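Local coordinates for structural protein ORF273 (Acidianus two-tailed virus, PDB 4ART), which is a virion protein with a novel fold, stable to heat and acid, whose precise role in the virus is not established, at residues Tyr120-Lys123 / Arg127-Asn130. Numbering follows the deposited sequence.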
loop_
_atom_site.group_PDB
_atom_site.type_symbol
_atom_site.label_atom_id
_atom_site.label_comp_id
_atom_site.label_asym_id
_atom_site.label_seq_id
_atom_site.Cartn_x
_atom_site.Cartn_y
_atom_site.Cartn_z
ATOM N N TYR A 120 -7.200 15.704 -10.999
ATOM C CA TYR A 120 -6.730 16.845 -11.812
ATOM C C TYR A 120 -7.339 16.796 -13.200
ATOM O O TYR A 120 -7.873 17.808 -13.658
ATOM C CB TYR A 120 -5.180 16.929 -11.914
ATOM C CG TYR A 120 -4.723 17.950 -12.950
ATOM C CD1 TYR A 120 -4.601 19.300 -12.622
ATOM C CD2 TYR A 120 -4.485 17.577 -14.276
ATOM C CE1 TYR A 120 -4.269 20.254 -13.588
ATOM C CE2 TYR A 120 -4.117 18.516 -15.244
ATOM C CZ TYR A 120 -4.012 19.856 -14.896
ATOM O OH TYR A 120 -3.674 20.778 -15.863
ATOM N N LEU A 121 -7.235 15.627 -13.893
ATOM C CA LEU A 121 -7.775 15.466 -15.238
ATOM C C LEU A 121 -9.238 15.867 -15.334
ATOM O O LEU A 121 -9.605 16.644 -16.211
ATOM C CB LEU A 121 -7.565 14.045 -15.764
ATOM C CG LEU A 121 -6.133 13.653 -16.166
ATOM C CD1 LEU A 121 -6.041 12.175 -16.380
ATOM C CD2 LEU A 121 -5.647 14.394 -17.411
ATOM N N GLU A 122 -10.058 15.383 -14.403
ATOM C CA GLU A 122 -11.498 15.657 -14.363
ATOM C C GLU A 122 -11.843 17.090 -14.022
ATOM O O GLU A 122 -12.814 17.632 -14.563
ATOM C CB GLU A 122 -12.206 14.684 -13.429
ATOM C CG GLU A 122 -12.206 13.316 -14.050
ATOM C CD GLU A 122 -12.681 12.125 -13.248
ATOM O OE1 GLU A 122 -13.052 12.264 -12.058
ATOM O OE2 GLU A 122 -12.741 11.038 -13.857
ATOM N N LYS A 123 -11.047 17.703 -13.141
ATOM C CA LYS A 123 -11.223 19.098 -12.740
ATOM C C LYS A 123 -10.867 19.999 -13.919
ATOM O O LYS A 123 -11.497 21.025 -14.075
ATOM C CB LYS A 123 -10.389 19.442 -11.480
ATOM C CG LYS A 123 -10.977 20.560 -10.652
ATOM C CD LYS A 123 -10.091 20.995 -9.499
ATOM C CE LYS A 123 -10.734 22.159 -8.796
ATOM N NZ LYS A 123 -10.079 22.481 -7.501
ATOM N N ARG A 127 -12.138 13.682 -19.574
ATOM C CA ARG A 127 -12.970 12.531 -19.187
ATOM C C ARG A 127 -12.131 11.267 -19.397
ATOM O O ARG A 127 -11.499 11.148 -20.440
ATOM C CB ARG A 127 -14.285 12.471 -20.013
ATOM C CG ARG A 127 -15.415 13.296 -19.387
ATOM C CD ARG A 127 -16.766 13.075 -20.065
ATOM N NE ARG A 127 -17.893 13.521 -19.231
ATOM C CZ ARG A 127 -18.410 14.752 -19.238
ATOM N NH1 ARG A 127 -17.910 15.688 -20.037
ATOM N NH2 ARG A 127 -19.427 15.056 -18.440
ATOM N N ILE A 128 -12.062 10.374 -18.392
ATOM C CA ILE A 128 -11.299 9.129 -18.473
ATOM C C ILE A 128 -12.282 8.046 -18.894
ATOM O O ILE A 128 -13.208 7.704 -18.140
ATOM C CB ILE A 128 -10.501 8.805 -17.146
ATOM C CG1 ILE A 128 -9.574 9.966 -16.747
ATOM C CG2 ILE A 128 -9.702 7.501 -17.249
ATOM C CD1 ILE A 128 -9.226 10.041 -15.313
ATOM N N ALA A 129 -12.134 7.592 -20.159
ATOM C CA ALA A 129 -12.975 6.581 -20.795
ATOM C C ALA A 129 -14.473 6.776 -20.445
ATOM O O ALA A 129 -14.960 7.907 -20.550
ATOM C CB ALA A 129 -12.479 5.184 -20.451
ATOM N N ASN A 130 -15.179 5.737 -19.975
ATOM C CA ASN A 130 -16.595 5.904 -19.642
ATOM C C ASN A 130 -16.892 6.151 -18.161
ATOM O O ASN A 130 -18.057 6.093 -17.752
ATOM C CB ASN A 130 -17.491 4.822 -20.274
ATOM C CG ASN A 130 -17.513 4.886 -21.783
ATOM O OD1 ASN A 130 -18.321 5.595 -22.414
ATOM N ND2 ASN A 130 -16.577 4.182 -22.406
HETATM O O HOH W 1 -13.813 10.769 -16.414
#
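Leu-121 and Ile-128 meet through their methyl ends. CD1 of Leu-121 lies 4.0 Å from CD1 of Ile-128, and the two side chains run at about a right angle to each other. The carboxylate of Glu-122 comes to the same methyl, with OE2 3.9 Å from Ile-128 CD1. Ile-128 CD1 therefore touches a hydrocarbon neighbour and a polar one. CG1 of Ile-128 is anti to the carbonyl carbon (chi1 -55°), which sends the ethyl branch toward the helix.

A water joins the polar groups. It donates to Glu-122 OE2 at 2.8 Å and accepts from Ile-128 N at 2.7 Å. Thus the strand's N-H reaches the carboxylate indirectly. The Glu-122 chain is extended beyond CG (chi2 172°), which carries the carboxylate out from the helix to the water.

Further out, Ile-186 and Phe-191 each touch both Leu-121 and Ile-128, and backbone hydrogen bonds from Arg-127 and Ala-129 to Ile-186 pair strand 127-128 in parallel with strand 185-186. Phe-228 of the second subunit also packs on Ile-128, so this small core borders the dimer interface.

The contact joins the last turn of helix 113-123 to the short strand 127-128, three residues further along the chain. A methyl contact and a single water, held by both the Glu-122 carboxylate and the Ile-128 N-H, connect the two, with no direct polar bond between the segments. A buried carboxylate that receives bonds from Thr-134 N, at OE1, and from a water, at OE2, is consistent with a stabilised negative charge, though its ionisation in acid is uncertain.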